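Local coordinates for Phikz039 (Pseudomonas phage phikz, PDB 3ZBQ), which is a phage-encoded member of the tubulin family, known as PhuZ, modelled here with guanosine-5'-diphosphate in its nucleotide pocket, at residues G13-R18 against V101-G106; V128-G133 against N187-L192; N165-V170 against L183-A188. All coordinates share one frame; numbering follows the deposited sequence.

Contact 1: residues G13-R18 against V101-G106. With GDP (guanosine-5'-diphosphate), chain B.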
loop_
_atom_site.group_PDB
_atom_site.type_symbol
_atom_site.label_atom_id
_atom_site.label_comp_id
_atom_site.label_asym_id
_atom_site.label_seq_id
_atom_site.Cartn_x
_atom_site.Cartn_y
_atom_site.Cartn_z
ATOM N N GLY A 13 -4.479 -0.732 -9.314
ATOM C CA GLY A 13 -4.497 0.612 -9.870
ATOM C C GLY A 13 -3.252 0.899 -10.688
ATOM O O GLY A 13 -2.407 0.023 -10.848
ATOM N N GLY A 14 -3.127 2.126 -11.187
ATOM C CA GLY A 14 -2.018 2.493 -12.055
ATOM C C GLY A 14 -0.638 2.292 -11.452
ATOM O O GLY A 14 0.219 1.643 -12.054
ATOM N N ALA A 15 -0.423 2.836 -10.259
ATOM C CA ALA A 15 0.878 2.739 -9.621
ATOM C C ALA A 15 1.224 1.270 -9.419
ATOM O O ALA A 15 2.368 0.876 -9.600
ATOM C CB ALA A 15 0.896 3.481 -8.291
ATOM N N GLY A 16 0.226 0.472 -9.060
ATOM C CA GLY A 16 0.427 -0.956 -8.835
ATOM C C GLY A 16 0.832 -1.640 -10.126
ATOM O O GLY A 16 1.755 -2.446 -10.138
ATOM N N PHE A 17 0.150 -1.301 -11.221
ATOM C CA PHE A 17 0.493 -1.849 -12.535
ATOM C C PHE A 17 1.918 -1.496 -12.969
ATOM O O PHE A 17 2.631 -2.331 -13.526
ATOM C CB PHE A 17 -0.505 -1.358 -13.599
ATOM C CG PHE A 17 -1.754 -2.206 -13.703
ATOM C CD1 PHE A 17 -2.485 -2.550 -12.562
ATOM C CD2 PHE A 17 -2.200 -2.647 -14.943
ATOM C CE1 PHE A 17 -3.646 -3.328 -12.667
ATOM C CE2 PHE A 17 -3.345 -3.417 -15.057
ATOM C CZ PHE A 17 -4.078 -3.752 -13.925
ATOM N N ARG A 18 2.319 -0.249 -12.736
ATOM C CA ARG A 18 3.644 0.215 -13.141
ATOM C C ARG A 18 4.747 -0.443 -12.320
ATOM O O ARG A 18 5.773 -0.861 -12.863
ATOM C CB ARG A 18 3.729 1.742 -13.055
ATOM C CG ARG A 18 2.989 2.444 -14.202
ATOM C CD ARG A 18 2.358 3.771 -13.776
ATOM N NE ARG A 18 1.092 4.023 -14.475
ATOM C CZ ARG A 18 0.076 4.709 -13.956
ATOM N NH1 ARG A 18 0.181 5.233 -12.738
ATOM N NH2 ARG A 18 -1.042 4.881 -14.658
ATOM N N VAL A 101 -0.120 -3.793 -3.441
ATOM C CA VAL A 101 0.658 -2.625 -3.867
ATOM C C VAL A 101 -0.222 -1.609 -4.569
ATOM O O VAL A 101 -0.934 -1.967 -5.513
ATOM C CB VAL A 101 1.787 -3.034 -4.841
ATOM C CG1 VAL A 101 2.704 -1.867 -5.140
ATOM C CG2 VAL A 101 2.588 -4.207 -4.254
ATOM N N TYR A 102 -0.173 -0.350 -4.115
ATOM C CA TYR A 102 -1.064 0.703 -4.650
ATOM C C TYR A 102 -0.690 2.096 -4.156
ATOM O O TYR A 102 -0.029 2.254 -3.127
ATOM C CB TYR A 102 -2.523 0.415 -4.251
ATOM C CG TYR A 102 -2.700 0.152 -2.763
ATOM C CD1 TYR A 102 -2.452 -1.107 -2.229
ATOM C CD2 TYR A 102 -3.119 1.162 -1.896
ATOM C CE1 TYR A 102 -2.603 -1.358 -0.881
ATOM C CE2 TYR A 102 -3.281 0.917 -0.534
ATOM C CZ TYR A 102 -3.021 -0.346 -0.037
ATOM O OH TYR A 102 -3.165 -0.623 1.313
ATOM N N SER A 103 -1.123 3.120 -4.890
ATOM C CA SER A 103 -0.917 4.489 -4.448
ATOM C C SER A 103 -2.028 4.892 -3.485
ATOM O O SER A 103 -3.120 4.327 -3.512
ATOM C CB SER A 103 -0.931 5.431 -5.648
ATOM O OG SER A 103 -2.184 5.366 -6.301
ATOM N N MET A 104 -1.754 5.890 -2.651
ATOM C CA MET A 104 -2.765 6.438 -1.758
ATOM C C MET A 104 -3.517 7.628 -2.364
ATOM O O MET A 104 -4.633 7.944 -1.943
ATOM C CB MET A 104 -2.106 6.878 -0.453
ATOM C CG MET A 104 -1.519 5.721 0.319
ATOM S SD MET A 104 -0.403 6.260 1.640
ATOM C CE MET A 104 -1.546 7.073 2.750
ATOM N N GLY A 105 -2.901 8.295 -3.325
ATOM C CA GLY A 105 -3.467 9.535 -3.848
ATOM C C GLY A 105 -4.367 9.370 -5.053
ATOM O O GLY A 105 -4.980 10.336 -5.526
ATOM N N GLY A 106 -4.432 8.145 -5.563
ATOM C CA GLY A 106 -5.299 7.824 -6.675
ATOM C C GLY A 106 -6.667 7.352 -6.213
ATOM O O GLY A 106 -7.038 7.547 -5.054
HETATM P PB GDP B . -5.181 4.871 -9.578
HETATM O O1B GDP B . -5.065 4.135 -10.888
HETATM O O2B GDP B . -4.882 3.941 -8.420
HETATM O O3B GDP B . -6.541 5.502 -9.408
HETATM O O3A GDP B . -4.124 6.079 -9.498
HETATM P PA GDP B . -2.575 6.015 -9.925
HETATM O O1A GDP B . -2.301 5.713 -11.379
HETATM O O2A GDP B . -1.827 5.061 -9.018
HETATM O "O5'" GDP B . -2.102 7.509 -9.629
HETATM C "C5'" GDP B . -2.291 8.107 -8.352
HETATM C "C4'" GDP B . -0.984 8.763 -7.912
HETATM O "O4'" GDP B . -0.012 7.751 -7.647
HETATM C "C3'" GDP B . -0.348 9.645 -8.969
HETATM O "O3'" GDP B . -0.871 10.980 -8.881
HETATM C "C2'" GDP B . 1.119 9.580 -8.619
HETATM O "O2'" GDP B . 1.395 10.494 -7.557
HETATM C "C1'" GDP B . 1.292 8.210 -8.003
HETATM N N9 GDP B . 1.842 7.228 -8.961
HETATM C C8 GDP B . 1.231 6.662 -10.020
HETATM N N7 GDP B . 2.057 5.789 -10.646
HETATM C C5 GDP B . 3.224 5.774 -9.968
HETATM C C6 GDP B . 4.528 5.082 -10.077
HETATM O O6 GDP B . 4.747 4.244 -10.989
HETATM N N1 GDP B . 5.458 5.371 -9.149
HETATM C C2 GDP B . 5.250 6.260 -8.155
HETATM N N2 GDP B . 6.234 6.520 -7.258
HETATM N N3 GDP B . 4.086 6.925 -7.998
HETATM C C4 GDP B . 3.066 6.724 -8.860
#
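Ala15 and Ser103 meet at the floor of the nucleotide pocket, with Ala15 CB 3.8 Å from Ser103 CB. The next residue, Gly16, lies against strand 97-103. Its CA sits 3.7 Å from Val101 O. Having no side chain, Gly16 lets the helix come close to the strand.

No hydrogen bond joins the two segments directly. The α-phosphate joins them instead: its O2A accepts from Ala15 N and from Ser103 OG, the latter at 2.8 Å. Gly14 N reaches the β-phosphate oxygen O1B in a nearly straight bond (169°).

Arg18 runs along the N7 edge of the guanine to the α-phosphate. Its CB lies 3.4 Å from GDP O6. CG passes farther from the same oxygen, and CD is 3.7 Å from both GDP O6 and GDP N7. The chain bends at chi2 and chi3, which turns the guanidinium back toward the phosphates. NH1 then donates to two acceptors, GDP N7 and GDP O1A, each 2.9 Å away. Gly14 C lies over one face of the guanidinium, toward its rim. NH2 also makes a weak hydrogen bond to Asn39 OD1.

Two glycine-rich loops are characteristic of the tubulin/FtsZ nucleotide site. Here one starts helix 13-23. The other, 103-109, is the likely counterpart of the family's signature loop, and its Ala107, Ser108 and Gly109 nitrogens also bond GDP.

Contact 2: residues V128-G133 against N187-L192. With GDP (guanosine-5'-diphosphate), chain B.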
loop_
_atom_site.group_PDB
_atom_site.type_symbol
_atom_site.label_atom_id
_atom_site.label_comp_id
_atom_site.label_asym_id
_atom_site.label_seq_id
_atom_site.Cartn_x
_atom_site.Cartn_y
_atom_site.Cartn_z
ATOM N N VAL A 128 0.724 -7.632 3.860
ATOM C CA VAL A 128 1.491 -6.393 3.974
ATOM C C VAL A 128 1.143 -5.507 2.781
ATOM O O VAL A 128 0.985 -6.006 1.671
ATOM C CB VAL A 128 3.008 -6.675 3.972
ATOM C CG1 VAL A 128 3.796 -5.381 3.825
ATOM C CG2 VAL A 128 3.404 -7.407 5.255
ATOM N N SER A 129 1.001 -4.210 3.011
ATOM C CA SER A 129 0.769 -3.268 1.916
ATOM C C SER A 129 2.016 -2.455 1.636
ATOM O O SER A 129 2.689 -1.986 2.567
ATOM C CB SER A 129 -0.380 -2.310 2.240
ATOM O OG SER A 129 -1.631 -2.957 2.091
ATOM N N VAL A 130 2.304 -2.262 0.353
ATOM C CA VAL A 130 3.358 -1.343 -0.062
ATOM C C VAL A 130 2.660 -0.184 -0.779
ATOM O O VAL A 130 1.994 -0.383 -1.796
ATOM C CB VAL A 130 4.418 -2.043 -0.955
ATOM C CG1 VAL A 130 5.510 -1.064 -1.341
ATOM C CG2 VAL A 130 5.040 -3.240 -0.202
ATOM N N VAL A 131 2.748 1.010 -0.193
ATOM C CA VAL A 131 1.903 2.136 -0.611
ATOM C C VAL A 131 2.683 3.420 -0.875
ATOM O O VAL A 131 3.808 3.583 -0.396
ATOM C CB VAL A 131 0.777 2.399 0.426
ATOM C CG1 VAL A 131 -0.002 1.102 0.708
ATOM C CG2 VAL A 131 1.360 2.948 1.742
ATOM N N ILE A 132 2.072 4.329 -1.644
ATOM C CA ILE A 132 2.707 5.588 -2.054
ATOM C C ILE A 132 1.844 6.797 -1.698
ATOM O O ILE A 132 0.712 6.928 -2.183
ATOM C CB ILE A 132 2.983 5.618 -3.583
ATOM C CG1 ILE A 132 3.808 4.398 -4.005
ATOM C CG2 ILE A 132 3.694 6.912 -3.990
ATOM C CD1 ILE A 132 3.812 4.136 -5.507
ATOM N N GLY A 133 2.372 7.686 -0.857
ATOM C CA GLY A 133 1.649 8.901 -0.509
ATOM C C GLY A 133 1.941 10.015 -1.502
ATOM O O GLY A 133 3.069 10.138 -1.988
ATOM N N ASN A 187 11.429 -7.170 -3.442
ATOM C CA ASN A 187 12.429 -8.224 -3.498
ATOM C C ASN A 187 12.758 -8.774 -2.119
ATOM O O ASN A 187 12.858 -9.989 -1.931
ATOM C CB ASN A 187 13.707 -7.728 -4.167
ATOM C CG ASN A 187 14.743 -8.817 -4.294
ATOM O OD1 ASN A 187 15.862 -8.693 -3.786
ATOM N ND2 ASN A 187 14.370 -9.911 -4.956
ATOM N N ALA A 188 12.936 -7.883 -1.150
ATOM C CA ALA A 188 13.300 -8.329 0.196
ATOM C C ALA A 188 12.166 -9.143 0.804
ATOM O O ALA A 188 12.393 -10.185 1.424
ATOM C CB ALA A 188 13.635 -7.138 1.074
ATOM N N LEU A 189 10.941 -8.661 0.627
ATOM C CA LEU A 189 9.767 -9.338 1.164
ATOM C C LEU A 189 9.586 -10.734 0.570
ATOM O O LEU A 189 9.329 -11.702 1.300
ATOM C CB LEU A 189 8.517 -8.477 0.941
ATOM C CG LEU A 189 8.383 -7.262 1.873
ATOM C CD1 LEU A 189 7.138 -6.447 1.505
ATOM C CD2 LEU A 189 8.340 -7.690 3.346
ATOM N N VAL A 190 9.730 -10.841 -0.749
ATOM C CA VAL A 190 9.632 -12.143 -1.409
ATOM C C VAL A 190 10.643 -13.138 -0.818
ATOM O O VAL A 190 10.299 -14.295 -0.554
ATOM C CB VAL A 190 9.807 -12.012 -2.932
ATOM C CG1 VAL A 190 10.010 -13.372 -3.559
ATOM C CG2 VAL A 190 8.586 -11.320 -3.542
ATOM N N ILE A 191 11.881 -12.694 -0.605
ATOM C CA ILE A 191 12.889 -13.533 0.068
ATOM C C ILE A 191 12.448 -13.917 1.486
ATOM O O ILE A 191 12.511 -15.103 1.878
ATOM C CB ILE A 191 14.271 -12.819 0.129
ATOM C CG1 ILE A 191 14.858 -12.642 -1.276
ATOM C CG2 ILE A 191 15.255 -13.585 1.019
ATOM C CD1 ILE A 191 16.092 -11.759 -1.318
ATOM N N LEU A 192 12.018 -12.928 2.270
ATOM C CA LEU A 192 11.572 -13.194 3.644
ATOM C C LEU A 192 10.516 -14.286 3.696
ATOM O O LEU A 192 10.551 -15.158 4.569
ATOM C CB LEU A 192 11.018 -11.926 4.309
ATOM C CG LEU A 192 10.497 -12.124 5.744
ATOM C CD1 LEU A 192 11.630 -12.588 6.671
ATOM C CD2 LEU A 192 9.831 -10.851 6.291
HETATM P PB GDP B . -5.181 4.871 -9.578
HETATM O O1B GDP B . -5.065 4.135 -10.888
HETATM O O2B GDP B . -4.882 3.941 -8.420
HETATM O O3B GDP B . -6.541 5.502 -9.408
HETATM O O3A GDP B . -4.124 6.079 -9.498
HETATM P PA GDP B . -2.575 6.015 -9.925
HETATM O O1A GDP B . -2.301 5.713 -11.379
HETATM O O2A GDP B . -1.827 5.061 -9.018
HETATM O "O5'" GDP B . -2.102 7.509 -9.629
HETATM C "C5'" GDP B . -2.291 8.107 -8.352
HETATM C "C4'" GDP B . -0.984 8.763 -7.912
HETATM O "O4'" GDP B . -0.012 7.751 -7.647
HETATM C "C3'" GDP B . -0.348 9.645 -8.969
HETATM O "O3'" GDP B . -0.871 10.980 -8.881
HETATM C "C2'" GDP B . 1.119 9.580 -8.619
HETATM O "O2'" GDP B . 1.395 10.494 -7.557
HETATM C "C1'" GDP B . 1.292 8.210 -8.003
HETATM N N9 GDP B . 1.842 7.228 -8.961
HETATM C C8 GDP B . 1.231 6.662 -10.020
HETATM N N7 GDP B . 2.057 5.789 -10.646
HETATM C C5 GDP B . 3.224 5.774 -9.968
HETATM C C6 GDP B . 4.528 5.082 -10.077
HETATM O O6 GDP B . 4.747 4.244 -10.989
HETATM N N1 GDP B . 5.458 5.371 -9.149
HETATM C C2 GDP B . 5.250 6.260 -8.155
HETATM N N2 GDP B . 6.234 6.520 -7.258
HETATM N N3 GDP B . 4.086 6.925 -7.998
HETATM C C4 GDP B . 3.066 6.724 -8.860
#
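Leu189 packs helix 175-192 against Val128 and Val130 of strand 127-133, a helix-on-sheet contact within the α/β nucleotide-binding domain of the tubulin fold. The helix probably corresponds to the long core helix of this family, which runs between the two domains.

A single methyl group makes the contact from the helix side. Leu189 CD1 lies 4.2 Å from Val128 CG1. It is equally far, 4.2 Å, from Val130 CG2, so it sits across two alternate residues of the strand. Val130 and Leu189 reach toward each other tip to tip. The leucine chain is extended at its end, with CD1 anti to CA (chi2 177°), and this carries the methyl out to the strand. The backbones stay well apart: Val128 CA and Leu189 CA are 9.2 Å from each other. The contact is small and wholly apolar, and all three residues are buried.

Leu189 also touches Ile99 of strand 97-103 and Phe278 of strand 275-281. The same side chain thus meets both parts of the long mixed sheet. Ser129, between the two valines, points away from the helix, and its OG is hydrogen-bonded to Tyr102 OH.

Farther along the strand, Ile132 leaves the helix behind and reaches the nucleotide. Its CD1 lies 3.7 Å from GDP C2, and its CG2 is 4.0 Å from GDP N3.

Contact 3: residues N165-V170 against L183-A188. With GDP (guanosine-5'-diphosphate), chain B.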
loop_
_atom_site.group_PDB
_atom_site.type_symbol
_atom_site.label_atom_id
_atom_site.label_comp_id
_atom_site.label_asym_id
_atom_site.label_seq_id
_atom_site.Cartn_x
_atom_site.Cartn_y
_atom_site.Cartn_z
ATOM N N ASN A 165 3.952 -0.491 4.386
ATOM C CA ASN A 165 5.307 -0.073 4.066
ATOM C C ASN A 165 5.164 1.193 3.227
ATOM O O ASN A 165 4.680 1.144 2.091
ATOM C CB ASN A 165 6.031 -1.195 3.316
ATOM C CG ASN A 165 7.400 -0.788 2.832
ATOM O OD1 ASN A 165 7.597 -0.545 1.641
ATOM N ND2 ASN A 165 8.364 -0.720 3.746
ATOM N N TYR A 166 5.554 2.331 3.803
ATOM C CA TYR A 166 5.176 3.640 3.261
ATOM C C TYR A 166 6.271 4.345 2.464
ATOM O O TYR A 166 7.429 4.429 2.893
ATOM C CB TYR A 166 4.691 4.556 4.395
ATOM C CG TYR A 166 4.344 5.951 3.905
ATOM C CD1 TYR A 166 3.154 6.190 3.235
ATOM C CD2 TYR A 166 5.213 7.021 4.108
ATOM C CE1 TYR A 166 2.825 7.461 2.778
ATOM C CE2 TYR A 166 4.896 8.300 3.655
ATOM C CZ TYR A 166 3.704 8.512 2.997
ATOM O OH TYR A 166 3.384 9.776 2.534
ATOM N N HIS A 167 5.885 4.897 1.314
ATOM C CA HIS A 167 6.805 5.633 0.474
ATOM C C HIS A 167 6.111 6.911 0.082
ATOM O O HIS A 167 4.956 6.892 -0.295
ATOM C CB HIS A 167 7.144 4.829 -0.781
ATOM C CG HIS A 167 7.795 3.519 -0.472
ATOM N ND1 HIS A 167 9.151 3.322 -0.587
ATOM C CD2 HIS A 167 7.279 2.355 -0.007
ATOM C CE1 HIS A 167 9.450 2.090 -0.203
ATOM N NE2 HIS A 167 8.330 1.482 0.151
ATOM N N GLU A 168 6.820 8.017 0.180
ATOM C CA GLU A 168 6.227 9.294 -0.189
ATOM C C GLU A 168 6.759 9.775 -1.517
ATOM O O GLU A 168 7.974 9.771 -1.740
ATOM C CB GLU A 168 6.553 10.307 0.891
ATOM C CG GLU A 168 5.825 11.613 0.739
ATOM C CD GLU A 168 5.964 12.440 1.980
ATOM O OE1 GLU A 168 5.442 12.014 3.037
ATOM O OE2 GLU A 168 6.609 13.499 1.899
ATOM N N ASN A 169 5.854 10.188 -2.408
ATOM C CA ASN A 169 6.256 10.911 -3.601
ATOM C C ASN A 169 6.550 12.338 -3.162
ATOM O O ASN A 169 5.678 13.211 -3.218
ATOM C CB ASN A 169 5.143 10.913 -4.660
ATOM C CG ASN A 169 5.168 9.676 -5.557
ATOM O OD1 ASN A 169 6.102 8.872 -5.513
ATOM N ND2 ASN A 169 4.141 9.535 -6.400
ATOM N N VAL A 170 7.770 12.558 -2.682
ATOM C CA VAL A 170 8.179 13.884 -2.252
ATOM C C VAL A 170 8.144 14.804 -3.460
ATOM O O VAL A 170 8.753 14.522 -4.494
ATOM C CB VAL A 170 9.575 13.882 -1.612
ATOM C CG1 VAL A 170 9.940 15.280 -1.164
ATOM C CG2 VAL A 170 9.591 12.949 -0.397
ATOM N N LEU A 183 10.894 -1.537 -5.355
ATOM C CA LEU A 183 11.345 -2.827 -5.893
ATOM C C LEU A 183 12.276 -3.520 -4.905
ATOM O O LEU A 183 12.196 -4.745 -4.690
ATOM C CB LEU A 183 12.057 -2.628 -7.229
ATOM C CG LEU A 183 11.169 -2.017 -8.309
ATOM C CD1 LEU A 183 11.989 -1.722 -9.547
ATOM C CD2 LEU A 183 10.001 -2.940 -8.646
ATOM N N GLU A 184 13.159 -2.733 -4.295
ATOM C CA GLU A 184 14.051 -3.271 -3.274
ATOM C C GLU A 184 13.247 -3.900 -2.140
ATOM O O GLU A 184 13.611 -4.959 -1.623
ATOM C CB GLU A 184 14.970 -2.172 -2.729
ATOM C CG GLU A 184 15.998 -1.678 -3.726
ATOM C CD GLU A 184 17.413 -1.802 -3.208
ATOM O OE1 GLU A 184 17.635 -1.501 -2.010
ATOM O OE2 GLU A 184 18.297 -2.210 -3.996
ATOM N N VAL A 185 12.154 -3.253 -1.749
ATOM C CA VAL A 185 11.306 -3.771 -0.679
ATOM C C VAL A 185 10.586 -5.054 -1.103
ATOM O O VAL A 185 10.572 -6.032 -0.361
ATOM C CB VAL A 185 10.290 -2.709 -0.195
ATOM C CG1 VAL A 185 9.192 -3.346 0.649
ATOM C CG2 VAL A 185 11.003 -1.599 0.582
ATOM N N LEU A 186 9.998 -5.047 -2.298
ATOM C CA LEU A 186 9.286 -6.223 -2.809
ATOM C C LEU A 186 10.232 -7.417 -2.925
ATOM O O LEU A 186 9.902 -8.546 -2.516
ATOM C CB LEU A 186 8.631 -5.903 -4.159
ATOM C CG LEU A 186 7.463 -4.926 -4.097
ATOM C CD1 LEU A 186 6.985 -4.562 -5.501
ATOM C CD2 LEU A 186 6.327 -5.522 -3.279
ATOM N N ASN A 187 11.429 -7.170 -3.442
ATOM C CA ASN A 187 12.429 -8.224 -3.498
ATOM C C ASN A 187 12.758 -8.774 -2.119
ATOM O O ASN A 187 12.858 -9.989 -1.931
ATOM C CB ASN A 187 13.707 -7.728 -4.167
ATOM C CG ASN A 187 14.743 -8.817 -4.294
ATOM O OD1 ASN A 187 15.862 -8.693 -3.786
ATOM N ND2 ASN A 187 14.370 -9.911 -4.956
ATOM N N ALA A 188 12.936 -7.883 -1.150
ATOM C CA ALA A 188 13.300 -8.329 0.196
ATOM C C ALA A 188 12.166 -9.143 0.804
ATOM O O ALA A 188 12.393 -10.185 1.424
ATOM C CB ALA A 188 13.635 -7.138 1.074
HETATM P PB GDP B . -5.181 4.871 -9.578
HETATM O O1B GDP B . -5.065 4.135 -10.888
HETATM O O2B GDP B . -4.882 3.941 -8.420
HETATM O O3B GDP B . -6.541 5.502 -9.408
HETATM O O3A GDP B . -4.124 6.079 -9.498
HETATM P PA GDP B . -2.575 6.015 -9.925
HETATM O O1A GDP B . -2.301 5.713 -11.379
HETATM O O2A GDP B . -1.827 5.061 -9.018
HETATM O "O5'" GDP B . -2.102 7.509 -9.629
HETATM C "C5'" GDP B . -2.291 8.107 -8.352
HETATM C "C4'" GDP B . -0.984 8.763 -7.912
HETATM O "O4'" GDP B . -0.012 7.751 -7.647
HETATM C "C3'" GDP B . -0.348 9.645 -8.969
HETATM O "O3'" GDP B . -0.871 10.980 -8.881
HETATM C "C2'" GDP B . 1.119 9.580 -8.619
HETATM O "O2'" GDP B . 1.395 10.494 -7.557
HETATM C "C1'" GDP B . 1.292 8.210 -8.003
HETATM N N9 GDP B . 1.842 7.228 -8.961
HETATM C C8 GDP B . 1.231 6.662 -10.020
HETATM N N7 GDP B . 2.057 5.789 -10.646
HETATM C C5 GDP B . 3.224 5.774 -9.968
HETATM C C6 GDP B . 4.528 5.082 -10.077
HETATM O O6 GDP B . 4.747 4.244 -10.989
HETATM N N1 GDP B . 5.458 5.371 -9.149
HETATM C C2 GDP B . 5.250 6.260 -8.155
HETATM N N2 GDP B . 6.234 6.520 -7.258
HETATM N N3 GDP B . 4.086 6.925 -7.998
HETATM C C4 GDP B . 3.066 6.724 -8.860
#
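Val185 of helix 175-192 packs on Asn165 and His167 of strand 163-168, joining the helix to the parallel part of the central sheet in this tubulin-like fold. Val185 has the largest buried area of the three. Its two methyls divide the work.

CG1 faces the amide of Asn165, 3.4 Å from Asn165 OD1. CG2 lies near the same oxygen and also meets His167, at 4.1 Å from His167 CE1. That methyl comes in at the edge of the imidazole, close to the ring plane, and the two side chains run antiparallel, alongside each other.

Asn165 approaches Val185 from the opposite direction. Its CG is anti to the backbone N (chi1 175°), and the amide extends from the strand toward the helix. The buried amide is held at both ends. ND2 is hydrogen-bonded to Leu224 O on the neighbouring strand 222-227, and OD1 accepts from His167 NE2 at a short 2.6 Å. The oxygen lies near the imidazole plane, but the nitrogen stands 36° out of the carbonyl plane. The bond is moderately bent, at 147°. These bonds fix the rotation of the amide, and they leave its oxygen lying beside the valine methyls.

His167 also touches Asn181 and Ile182, one turn earlier on the helix. The backbone of the strand is bonded to strand 127-133 on its other side.

Farther along the segment, Asn169 is the centre of an inverse gamma turn and reads the nucleotide with its amide. OD1 accepts from GDP N2 at 2.9 Å. ND2 donates to GDP N3 at 3.1 Å and also to the ribose oxygen O2'.

Overall arrangement
From the N terminus, contact 1 comes first. It closes a loop of 82 residues that carries strands 30-34 and 49-51, and ties helix 13-23 to strand 97-103. Contact 2 opens only after this loop is finished, so the two run in series. Contact 3 opens later, and both end on helix 175-192, where their segments overlap at Asn187 and Ala188. The centres of contacts 2 and 3 are about 6 Å apart. Strands 97-103, 127-133 and 163-168 are consecutive in the sheet, so the three contacts fasten two helices to adjoining strands. Each includes at least one residue of the GDP pocket.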